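Local coordinates for fosfomycin resistance protein FosX (Mesorhizobium loti, PDB 1R9C) that catalyses the manganese-dependent hydration of the antibiotic fosfomycin, thereby giving resistance to it, and is a homodimeric member of the vicinal oxygen chelate (glyoxalase) superfamily, at residues A28-A33 against K45-G50; H69-I74 against M116-T121. All coordinates share one frame; numbering follows the deposited sequence.

Contact 1. Residues A28-A33 against K45-G50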
loop_
_atom_site.group_PDB
_atom_site.type_symbol
_atom_site.label_atom_id
_atom_site.label_comp_id
_atom_site.label_asym_id
_atom_site.label_seq_id
_atom_site.Cartn_x
_atom_site.Cartn_y
_atom_site.Cartn_z
ATOM N N ALA A 28 -6.802 -6.045 12.633
ATOM C CA ALA A 28 -7.733 -5.413 11.702
ATOM C C ALA A 28 -9.170 -5.692 12.130
ATOM O O ALA A 28 -9.462 -6.781 12.600
ATOM C CB ALA A 28 -7.507 -5.945 10.309
ATOM N N ARG A 29 -10.060 -4.719 11.904
ATOM C CA ARG A 29 -11.491 -4.817 12.201
ATOM C C ARG A 29 -12.238 -4.842 10.849
ATOM O O ARG A 29 -12.088 -3.926 10.031
ATOM C CB ARG A 29 -11.926 -3.598 13.042
ATOM C CG ARG A 29 -13.410 -3.541 13.429
ATOM C CD ARG A 29 -13.912 -2.164 13.929
ATOM N NE ARG A 29 -15.118 -1.723 13.208
ATOM C CZ ARG A 29 -16.316 -2.317 13.269
ATOM N NH1 ARG A 29 -16.521 -3.382 14.044
ATOM N NH2 ARG A 29 -17.325 -1.838 12.545
ATOM N N GLU A 30 -13.009 -5.900 10.608
ATOM C CA GLU A 30 -13.806 -5.982 9.386
ATOM C C GLU A 30 -14.988 -5.033 9.486
ATOM O O GLU A 30 -15.807 -5.135 10.415
ATOM C CB GLU A 30 -14.277 -7.414 9.132
ATOM C CG GLU A 30 -14.865 -7.660 7.743
ATOM C CD GLU A 30 -15.436 -9.058 7.616
ATOM O OE1 GLU A 30 -16.609 -9.202 7.190
ATOM O OE2 GLU A 30 -14.719 -10.014 7.962
ATOM N N VAL A 31 -15.080 -4.110 8.537
ATOM C CA VAL A 31 -16.203 -3.148 8.507
ATOM C C VAL A 31 -17.196 -3.367 7.357
ATOM O O VAL A 31 -18.256 -2.730 7.314
ATOM C CB VAL A 31 -15.716 -1.682 8.523
ATOM C CG1 VAL A 31 -14.823 -1.406 9.783
ATOM C CG2 VAL A 31 -14.933 -1.355 7.290
ATOM N N TYR A 32 -16.851 -4.236 6.411
ATOM C CA TYR A 32 -17.725 -4.459 5.255
ATOM C C TYR A 32 -17.395 -5.781 4.602
ATOM O O TYR A 32 -16.216 -6.141 4.499
ATOM C CB TYR A 32 -17.543 -3.350 4.211
ATOM C CG TYR A 32 -18.251 -3.606 2.874
ATOM C CD1 TYR A 32 -19.622 -3.341 2.717
ATOM C CD2 TYR A 32 -17.544 -4.116 1.773
ATOM C CE1 TYR A 32 -20.272 -3.567 1.480
ATOM C CE2 TYR A 32 -18.192 -4.341 0.532
ATOM C CZ TYR A 32 -19.532 -4.066 0.400
ATOM O OH TYR A 32 -20.134 -4.303 -0.818
ATOM N N ALA A 33 -18.444 -6.477 4.151
ATOM C CA ALA A 33 -18.303 -7.660 3.304
ATOM C C ALA A 33 -19.375 -7.643 2.219
ATOM O O ALA A 33 -20.575 -7.568 2.509
ATOM C CB ALA A 33 -18.381 -8.971 4.140
ATOM N N LYS A 45 -13.868 -7.436 0.929
ATOM C CA LYS A 45 -14.057 -6.998 2.299
ATOM C C LYS A 45 -13.226 -5.766 2.544
ATOM O O LYS A 45 -12.161 -5.607 1.935
ATOM C CB LYS A 45 -13.557 -8.074 3.271
ATOM C CG LYS A 45 -14.411 -9.347 3.327
ATOM C CD LYS A 45 -13.849 -10.252 4.368
ATOM C CE LYS A 45 -14.770 -11.392 4.720
ATOM N NZ LYS A 45 -14.331 -11.902 6.063
ATOM N N PHE A 46 -13.708 -4.899 3.442
ATOM C CA PHE A 46 -12.963 -3.718 3.881
ATOM C C PHE A 46 -12.625 -3.898 5.371
ATOM O O PHE A 46 -13.477 -4.373 6.175
ATOM C CB PHE A 46 -13.802 -2.450 3.767
ATOM C CG PHE A 46 -14.225 -2.085 2.364
ATOM C CD1 PHE A 46 -15.308 -1.243 2.176
ATOM C CD2 PHE A 46 -13.520 -2.546 1.247
ATOM C CE1 PHE A 46 -15.712 -0.855 0.893
ATOM C CE2 PHE A 46 -13.918 -2.193 -0.034
ATOM C CZ PHE A 46 -15.011 -1.332 -0.216
ATOM N N PHE A 47 -11.403 -3.494 5.733
ATOM C CA PHE A 47 -10.969 -3.530 7.110
ATOM C C PHE A 47 -10.395 -2.199 7.518
ATOM O O PHE A 47 -9.897 -1.429 6.672
ATOM C CB PHE A 47 -9.857 -4.577 7.299
ATOM C CG PHE A 47 -10.303 -5.999 7.105
ATOM C CD1 PHE A 47 -10.334 -6.572 5.821
ATOM C CD2 PHE A 47 -10.633 -6.782 8.192
ATOM C CE1 PHE A 47 -10.717 -7.885 5.643
ATOM C CE2 PHE A 47 -11.041 -8.127 8.011
ATOM C CZ PHE A 47 -11.081 -8.664 6.736
ATOM N N LEU A 48 -10.430 -1.952 8.831
ATOM C CA LEU A 48 -9.677 -0.850 9.413
ATOM C C LEU A 48 -8.576 -1.394 10.336
ATOM O O LEU A 48 -8.795 -2.315 11.159
ATOM C CB LEU A 48 -10.585 0.108 10.194
ATOM C CG LEU A 48 -11.451 1.151 9.477
ATOM C CD1 LEU A 48 -12.421 1.862 10.435
ATOM C CD2 LEU A 48 -10.535 2.184 8.812
ATOM N N ILE A 49 -7.387 -0.830 10.159
ATOM C CA ILE A 49 -6.286 -1.008 11.098
ATOM C C ILE A 49 -6.062 0.395 11.652
ATOM O O ILE A 49 -5.428 1.205 11.012
ATOM C CB ILE A 49 -5.022 -1.530 10.383
ATOM C CG1 ILE A 49 -5.283 -2.935 9.804
ATOM C CG2 ILE A 49 -3.854 -1.628 11.418
ATOM C CD1 ILE A 49 -4.322 -3.389 8.756
ATOM N N GLY A 50 -6.649 0.686 12.813
ATOM C CA GLY A 50 -6.690 2.042 13.323
ATOM C C GLY A 50 -7.566 2.854 12.368
ATOM O O GLY A 50 -8.755 2.569 12.187
#
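An antiparallel beta hairpin with a classic beta bulge joins Ala28-Ala33 to Lys45-Gly50, at the edge, within this chain, of the N-terminal sheet of this vicinal oxygen chelate fold. Arg29 and Leu48 form a hydrogen-bonded pair, Arg29 N reaching Leu48 O and Leu48 N reaching Arg29 O, each at 2.8 Å. The bulge follows: Val31 and Tyr32 both stand opposite Phe46, whose O accepts Val31 N at 2.9 Å and, weakly, Tyr32 N. Phe46 N returns to Tyr32 O, so the register resumes one residue later.

The two faces of the hairpin differ. On the one turned to helix 15-26, the Phe47 ring lies under the aliphatic part of Glu30: CG sits over the ring face, a CH-pi contact 4.3 Å from the centroid, and CB comes within 3.5 Å of Phe47 CE2. Ala28 CB packs between Phe47 CD2 and Ile49 CG1. On the other face, which meets the second subunit, the Tyr32 and Phe46 side chains run side by side in the same direction with ring planes 31° apart; Tyr32 CD2 lies over the rim of the Phe46 ring. Tyr32 OH bonds to Glu37, Trp53 meets Phe46 edge-to-face, and Leu128 and Leu124 of the second subunit pack on Tyr32 and Leu48 respectively.

Glu30 leaves the strand with CG anti to the backbone N (chi1 -168°) and stays extended, which carries its carboxylate past Phe47 to the tip of the equally extended Lys45. There Lys45 NZ, also bonded to Thr19 OG1, closes a salt bridge of 2.7 Å to Glu30 OE2, meeting the oxygen from above the carboxylate plane.

Contact 2. Residues H69-I74 against M116-T121. With MN (manganese (II) ion), chain C.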
loop_
_atom_site.group_PDB
_atom_site.type_symbol
_atom_site.label_atom_id
_atom_site.label_comp_id
_atom_site.label_asym_id
_atom_site.label_seq_id
_atom_site.Cartn_x
_atom_site.Cartn_y
_atom_site.Cartn_z
ATOM N N HIS A 69 6.975 -3.668 -0.625
ATOM C CA HIS A 69 6.436 -4.013 0.668
ATOM C C HIS A 69 5.725 -2.803 1.305
ATOM O O HIS A 69 5.981 -1.646 0.942
ATOM C CB HIS A 69 7.503 -4.674 1.614
ATOM C CG HIS A 69 8.606 -3.756 2.099
ATOM N ND1 HIS A 69 9.833 -3.677 1.479
ATOM C CD2 HIS A 69 8.689 -2.945 3.188
ATOM C CE1 HIS A 69 10.612 -2.837 2.146
ATOM N NE2 HIS A 69 9.945 -2.369 3.187
ATOM N N ILE A 70 4.799 -3.106 2.201
ATOM C CA ILE A 70 4.129 -2.087 3.000
ATOM C C ILE A 70 4.496 -2.338 4.451
ATOM O O ILE A 70 4.376 -3.478 4.936
ATOM C CB ILE A 70 2.578 -2.170 2.819
ATOM C CG1 ILE A 70 2.138 -1.914 1.369
ATOM C CG2 ILE A 70 1.849 -1.226 3.783
ATOM C CD1 ILE A 70 2.599 -0.571 0.767
ATOM N N ALA A 71 4.880 -1.280 5.155
ATOM C CA ALA A 71 5.401 -1.392 6.519
ATOM C C ALA A 71 4.527 -0.638 7.503
ATOM O O ALA A 71 4.185 0.523 7.278
ATOM C CB ALA A 71 6.882 -0.893 6.608
ATOM N N PHE A 72 4.147 -1.330 8.574
ATOM C CA PHE A 72 3.401 -0.741 9.690
ATOM C C PHE A 72 4.299 -0.479 10.891
ATOM O O PHE A 72 5.284 -1.175 11.129
ATOM C CB PHE A 72 2.235 -1.674 10.076
ATOM C CG PHE A 72 1.177 -1.757 9.007
ATOM C CD1 PHE A 72 1.277 -2.695 7.985
ATOM C CD2 PHE A 72 0.115 -0.864 8.991
ATOM C CE1 PHE A 72 0.294 -2.742 6.973
ATOM C CE2 PHE A 72 -0.886 -0.929 7.983
ATOM C CZ PHE A 72 -0.767 -1.869 6.983
ATOM N N LYS A 73 3.942 0.516 11.685
ATOM C CA LYS A 73 4.766 0.908 12.834
ATOM C C LYS A 73 4.345 0.196 14.120
ATOM O O LYS A 73 3.162 0.141 14.452
ATOM C CB LYS A 73 4.664 2.438 13.056
ATOM C CG LYS A 73 5.451 3.001 14.272
ATOM C CD LYS A 73 7.003 2.900 14.086
ATOM C CE LYS A 73 7.760 3.596 15.240
ATOM N NZ LYS A 73 7.398 3.027 16.617
ATOM N N ILE A 74 5.330 -0.335 14.846
ATOM C CA ILE A 74 5.075 -0.945 16.147
ATOM C C ILE A 74 6.140 -0.418 17.105
ATOM O O ILE A 74 7.118 0.206 16.674
ATOM C CB ILE A 74 5.138 -2.519 16.106
ATOM C CG1 ILE A 74 6.530 -3.003 15.651
ATOM C CG2 ILE A 74 4.021 -3.132 15.242
ATOM C CD1 ILE A 74 6.889 -4.393 16.223
ATOM N N MET A 116 4.499 -8.979 0.507
ATOM C CA MET A 116 5.392 -8.780 1.662
ATOM C C MET A 116 4.886 -7.624 2.541
ATOM O O MET A 116 4.517 -6.529 2.047
ATOM C CB MET A 116 6.837 -8.520 1.221
ATOM C CG MET A 116 7.901 -8.536 2.355
ATOM S SD MET A 116 9.508 -7.845 1.828
ATOM C CE MET A 116 10.081 -9.232 1.078
ATOM N N PHE A 117 4.905 -7.861 3.843
ATOM C CA PHE A 117 4.574 -6.823 4.834
ATOM C C PHE A 117 5.736 -6.699 5.769
ATOM O O PHE A 117 6.560 -7.625 5.842
ATOM C CB PHE A 117 3.339 -7.239 5.633
ATOM C CG PHE A 117 2.075 -7.205 4.827
ATOM C CD1 PHE A 117 1.596 -8.365 4.216
ATOM C CD2 PHE A 117 1.395 -6.006 4.642
ATOM C CE1 PHE A 117 0.432 -8.331 3.420
ATOM C CE2 PHE A 117 0.217 -5.954 3.870
ATOM C CZ PHE A 117 -0.257 -7.120 3.267
ATOM N N GLU A 118 5.820 -5.573 6.476
ATOM C CA GLU A 118 6.924 -5.324 7.394
ATOM C C GLU A 118 6.282 -4.716 8.653
ATOM O O GLU A 118 5.337 -3.945 8.543
ATOM C CB GLU A 118 7.911 -4.318 6.788
ATOM C CG GLU A 118 9.030 -3.900 7.763
ATOM C CD GLU A 118 10.044 -2.919 7.191
ATOM O OE1 GLU A 118 9.978 -2.505 5.974
ATOM O OE2 GLU A 118 10.985 -2.598 7.995
ATOM N N LEU A 119 6.770 -5.126 9.823
ATOM C CA LEU A 119 6.491 -4.436 11.088
ATOM C C LEU A 119 7.829 -3.845 11.505
ATOM O O LEU A 119 8.809 -4.581 11.664
ATOM C CB LEU A 119 6.000 -5.439 12.143
ATOM C CG LEU A 119 4.783 -6.238 11.663
ATOM C CD1 LEU A 119 4.535 -7.399 12.585
ATOM C CD2 LEU A 119 3.522 -5.317 11.599
ATOM N N HIS A 120 7.878 -2.520 11.639
ATOM C CA HIS A 120 9.126 -1.784 11.838
ATOM C C HIS A 120 9.012 -0.940 13.138
ATOM O O HIS A 120 8.020 -0.281 13.319
ATOM C CB HIS A 120 9.362 -0.864 10.619
ATOM C CG HIS A 120 10.615 -0.056 10.715
ATOM N ND1 HIS A 120 11.836 -0.618 11.001
ATOM C CD2 HIS A 120 10.834 1.273 10.568
ATOM C CE1 HIS A 120 12.762 0.328 11.041
ATOM N NE2 HIS A 120 12.179 1.486 10.779
ATOM N N THR A 121 10.021 -0.987 14.016
ATOM C CA THR A 121 10.009 -0.275 15.313
ATOM C C THR A 121 10.615 1.138 15.267
ATOM O O THR A 121 10.526 1.906 16.238
ATOM C CB THR A 121 10.716 -1.115 16.423
ATOM O OG1 THR A 121 12.133 -1.065 16.237
ATOM C CG2 THR A 121 10.352 -2.634 16.284
HETATM MN MN MN C . 10.926 -1.390 4.714
HETATM O O HOH W 1 12.135 -0.270 3.232
#
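The manganese site of FosX is built on this pair of parallel strands, His69-Ile74 and Met116-Thr121, in the C-terminal sheet of the vicinal oxygen chelate fold. His69 NE2 binds the metal at 2.1 Å and Glu118 OE1 at 1.9 Å; a water and His7 NE2 of the second subunit are the other ligands. The imidazole and carboxylate planes are turned 53° apart, and His69 NE2 and Glu118 OE1 approach to 2.8 Å because both bind the metal, without a hydrogen bond.

Glu118 reaches up fully extended, CG anti to the backbone N (chi1 174°), its CB and CG running past the methyl of Ala71, with Glu118 CB 3.6 Å from Ala71 CB. Met116 lies alongside His69, Met116 SD 3.8 Å from His69 CB and oblique to the ring. A second shell fixes both ligands: Tyr67 O takes His69 ND1, and Ser106 OG bonds to Glu118 OE2 as well as to His120 ND1.

Beneath, the backbone ladder runs Glu118 N to Ile70 O, Phe72 N to Glu118 O (2.9 Å), His120 N to Phe72 O and Ile74 N to His120 O. The opposite face, of Ile70, Phe72, Phe117 and Leu119, is apolar: Phe72 CE1 meets Phe117 CD2 at 4.2 Å, and Leu119 CD2 touches Phe72 CB, with Ile74 CG2 packing on it at the end. There Lys73 NZ bonds to Ile74 O (2.8 Å), weakly to Thr121 O, and to Glu3 of the second subunit in a salt bridge.

With its NE2 on the metal, His69 offers ND1-H to the Tyr67 carbonyl, which would probably make NE2 a stronger electron donor to the manganese; His7 comes from the partner chain, so the site is completed across the dimer interface.

Contact 1 pairs neighbouring antiparallel strands at the edge of the N-terminal sheet and is partly buried, whereas contact 2 joins parallel strands 42 residues apart in the C-terminal sheet and is buried except at Lys73. Their centres lie 18 Å apart, on opposite sides of the chain's centre, yet they touch where Ile49 CD1 comes to 4.3 Å from Phe72 CZ. Both reach the second subunit: contact 1 by side-chain packing, contact 2 by the shared metal and an antiparallel ladder from 69-73. Contact 1 combines a salt bridge within the hairpin with aromatic packing on its other face; contact 2 sets metal ligands against an apolar layer and makes its ion pair across the interface.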